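Local coordinates for putative uncharacterized protein (Methanosarcina barkeri str. Fusaro, PDB 3P43) that probably acts as a manganese-dependent 3'-phosphoesterase of the LigD family, trimming the 3' ends of DNA strands during repair, at residues Val53-Ala58 and Arg116-Ser121. Residues are numbered along the deposited sequence; the frame is centred on the assembly and turned at random.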
ATOM      1  N   VAL A  53      -8.184  -1.235  10.914  1.00 20.88           N
ATOM      2  CA  VAL A  53      -6.736  -1.086  10.826  1.00 22.85           C
ATOM      3  C   VAL A  53      -6.281  -0.810   9.392  1.00 20.60           C
ATOM      4  O   VAL A  53      -7.090  -0.784   8.466  1.00 20.66           O
ATOM      5  CB  VAL A  53      -5.966  -2.308  11.401  1.00 22.16           C
ATOM      6  CG1 VAL A  53      -6.329  -2.532  12.858  1.00 18.64           C
ATOM      7  CG2 VAL A  53      -6.211  -3.562  10.560  1.00 18.63           C
ATOM      8  N   LEU A  54      -4.983  -0.591   9.223  1.00 16.49           N
ATOM      9  CA  LEU A  54      -4.413  -0.348   7.910  1.00 15.29           C
ATOM     10  C   LEU A  54      -3.674  -1.588   7.426  1.00 14.96           C
ATOM     11  O   LEU A  54      -2.560  -1.866   7.872  1.00 16.82           O
ATOM     12  CB  LEU A  54      -3.450   0.842   7.958  1.00 15.59           C
ATOM     13  CG  LEU A  54      -4.064   2.226   8.189  1.00 18.91           C
ATOM     14  CD1 LEU A  54      -2.980   3.273   8.426  1.00 15.93           C
ATOM     15  CD2 LEU A  54      -4.934   2.615   7.015  1.00 16.75           C
ATOM     16  N   LYS A  55      -4.292  -2.341   6.522  1.00 11.49           N
ATOM     17  CA  LYS A  55      -3.618  -3.488   5.919  1.00 14.34           C
ATOM     18  C   LYS A  55      -2.532  -2.925   5.013  1.00 14.85           C
ATOM     19  O   LYS A  55      -2.789  -1.996   4.244  1.00 10.94           O
ATOM     20  CB  LYS A  55      -4.605  -4.348   5.123  1.00 14.38           C
ATOM     21  CG  LYS A  55      -4.078  -5.739   4.763  1.00 15.92           C
ATOM     22  CD  LYS A  55      -5.114  -6.531   3.964  1.00 20.64           C
ATOM     23  CE  LYS A  55      -4.546  -7.850   3.458  1.00 24.92           C
ATOM     24  NZ  LYS A  55      -4.127  -8.748   4.570  1.00 22.72           N
ATOM     25  N   SER A  56      -1.324  -3.479   5.098  1.00 14.57           N
ATOM     26  CA  SER A  56      -0.156  -2.795   4.541  1.00 14.54           C
ATOM     27  C   SER A  56       0.740  -3.647   3.651  1.00 16.73           C
ATOM     28  O   SER A  56       0.905  -4.848   3.883  1.00 16.53           O
ATOM     29  CB  SER A  56       0.681  -2.189   5.673  1.00 16.60           C
ATOM     30  OG  SER A  56      -0.052  -1.200   6.369  1.00 15.91           O
ATOM     31  N   TRP A  57       1.324  -3.002   2.643  1.00 13.66           N
ATOM     32  CA  TRP A  57       2.280  -3.637   1.738  1.00 15.83           C
ATOM     33  C   TRP A  57       3.470  -2.718   1.513  1.00 20.11           C
ATOM     34  O   TRP A  57       3.299  -1.506   1.366  1.00 17.84           O
ATOM     35  CB  TRP A  57       1.649  -3.931   0.372  1.00 16.79           C
ATOM     36  CG  TRP A  57       0.562  -4.977   0.358  1.00 13.46           C
ATOM     37  CD1 TRP A  57       0.693  -6.290   0.015  1.00 14.62           C
ATOM     38  CD2 TRP A  57      -0.824  -4.780   0.669  1.00 13.71           C
ATOM     39  NE1 TRP A  57      -0.524  -6.927   0.100  1.00 16.96           N
ATOM     40  CE2 TRP A  57      -1.472  -6.020   0.499  1.00 17.52           C
ATOM     41  CE3 TRP A  57      -1.583  -3.671   1.071  1.00 13.93           C
ATOM     42  CZ2 TRP A  57      -2.837  -6.188   0.730  1.00 15.85           C
ATOM     43  CZ3 TRP A  57      -2.936  -3.839   1.300  1.00 15.05           C
ATOM     44  CH2 TRP A  57      -3.551  -5.086   1.125  1.00 12.09           C
ATOM     45  N   ALA A  58       4.669  -3.297   1.483  1.00 15.68           N
ATOM     46  CA  ALA A  58       5.863  -2.577   1.054  1.00 17.05           C
ATOM     47  C   ALA A  58       6.061  -2.753  -0.455  1.00 16.98           C
ATOM     48  O   ALA A  58       6.141  -3.875  -0.954  1.00 15.76           O
ATOM     49  CB  ALA A  58       7.077  -3.083   1.801  1.00 15.66           C
ATOM     50  N   ARG A 116      -6.608 -14.280  -1.724  1.00 20.40           N
ATOM     51  CA  ARG A 116      -5.505 -14.005  -2.646  1.00 20.66           C
ATOM     52  C   ARG A 116      -5.741 -12.856  -3.620  1.00 18.27           C
ATOM     53  O   ARG A 116      -4.996 -12.704  -4.589  1.00 20.76           O
ATOM     54  CB  ARG A 116      -5.160 -15.252  -3.460  1.00 21.53           C
ATOM     55  CG  ARG A 116      -4.343 -16.295  -2.724  1.00 25.09           C
ATOM     56  CD  ARG A 116      -3.723 -17.268  -3.721  1.00 24.99           C
ATOM     57  NE  ARG A 116      -4.651 -17.589  -4.796  1.00 29.14           N
ATOM     58  CZ  ARG A 116      -4.585 -17.090  -6.027  1.00 29.41           C
ATOM     59  NH1 ARG A 116      -3.613 -16.250  -6.359  1.00 29.51           N
ATOM     60  NH2 ARG A 116      -5.488 -17.449  -6.932  1.00 31.23           N
ATOM     61  N   GLU A 117      -6.763 -12.047  -3.384  1.00 14.34           N
ATOM     62  CA  GLU A 117      -7.073 -10.996  -4.337  1.00 17.60           C
ATOM     63  C   GLU A 117      -7.821  -9.843  -3.702  1.00 18.91           C
ATOM     64  O   GLU A 117      -8.735 -10.045  -2.902  1.00 17.42           O
ATOM     65  CB  GLU A 117      -7.859 -11.552  -5.528  1.00 21.14           C
ATOM     66  CG  GLU A 117      -8.085 -10.534  -6.643  1.00 22.56           C
ATOM     67  CD  GLU A 117      -8.826 -11.120  -7.842  1.00 32.39           C
ATOM     68  OE1 GLU A 117      -9.217 -12.307  -7.791  1.00 38.57           O
ATOM     69  OE2 GLU A 117      -9.019 -10.388  -8.836  1.00 33.30           O
ATOM     70  N   ILE A 118      -7.404  -8.632  -4.060  1.00 15.54           N
ATOM     71  CA  ILE A 118      -8.051  -7.413  -3.604  1.00 16.71           C
ATOM     72  C   ILE A 118      -8.176  -6.442  -4.769  1.00 18.13           C
ATOM     73  O   ILE A 118      -7.201  -6.176  -5.475  1.00 18.20           O
ATOM     74  CB  ILE A 118      -7.279  -6.762  -2.443  1.00 17.77           C
ATOM     75  CG1 ILE A 118      -7.233  -7.721  -1.248  1.00 21.55           C
ATOM     76  CG2 ILE A 118      -7.921  -5.441  -2.051  1.00 18.50           C
ATOM     77  CD1 ILE A 118      -6.514  -7.184  -0.030  1.00 17.87           C
ATOM     78  N   VAL A 119      -9.384  -5.935  -4.984  1.00 16.02           N
ATOM     79  CA  VAL A 119      -9.625  -4.956  -6.034  1.00 14.85           C
ATOM     80  C   VAL A 119     -10.305  -3.743  -5.419  1.00 15.25           C
ATOM     81  O   VAL A 119     -11.323  -3.874  -4.745  1.00 19.25           O
ATOM     82  CB  VAL A 119     -10.518  -5.523  -7.148  1.00 17.11           C
ATOM     83  CG1 VAL A 119     -10.634  -4.517  -8.301  1.00 17.67           C
ATOM     84  CG2 VAL A 119      -9.977  -6.853  -7.642  1.00 17.50           C
ATOM     85  N   VAL A 120      -9.741  -2.566  -5.648  1.00 13.59           N
ATOM     86  CA  VAL A 120     -10.247  -1.345  -5.029  1.00 15.66           C
ATOM     87  C   VAL A 120     -10.289  -0.179  -6.012  1.00 16.82           C
ATOM     88  O   VAL A 120      -9.481  -0.103  -6.932  1.00 16.38           O
ATOM     89  CB  VAL A 120      -9.378  -0.934  -3.832  1.00 14.38           C
ATOM     90  CG1 VAL A 120      -9.416  -1.998  -2.766  1.00 14.74           C
ATOM     91  CG2 VAL A 120      -7.941  -0.683  -4.289  1.00 16.61           C
ATOM     92  N   SER A 121     -11.240   0.727  -5.820  1.00 15.66           N
ATOM     93  CA  SER A 121     -11.258   1.954  -6.601  1.00 16.80           C
ATOM     94  C   SER A 121     -10.710   3.094  -5.749  1.00 17.90           C
ATOM     95  O   SER A 121     -11.321   3.486  -4.756  1.00 14.37           O
ATOM     96  CB  SER A 121     -12.668   2.276  -7.083  1.00 19.73           C
ATOM     97  OG  SER A 121     -12.665   3.449  -7.868  1.00 23.49           O
TER
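Ile118 reaches out from its strand and sets a single methyl, CD1, against the rim of the Trp57 indole. The methyl lies near the ring plane, at the edge of the six-membered ring, 3.8 Å from Trp57 CH2 and 3.9 Å from Trp57 CZ2, so the ring offers its outer carbons and not a face. Ile118 gets there because its outer chain is fully extended (chi2 -179°), which carries CD1 well clear of the backbone. Lys55, two residues before Trp57 and on the same face of its strand, comes to the same methyl with its aliphatic part: CE stops 4.1 Å from Ile118 CD1. Its chain runs straight as far as CE and then bends at chi4 (62°), and the ammonium group makes a long, weak ion pair with Glu75. No hydrogen bond joins the two segments, and the backbones stay far apart, with 11.2 Å between Lys55 CA and Ile118 CA. Trp57 also meets the ring of Trp145 edge-to-face and packs on Phe46 and Leu48 of the adjoining strand 42-50. What results is buried, sparse side-chain packing across the interior of a curled antiparallel sheet, joining strands 53-59 and 117-123, which are not neighbours in it, as expected inside the beta barrel of a LigD-type phosphoesterase domain.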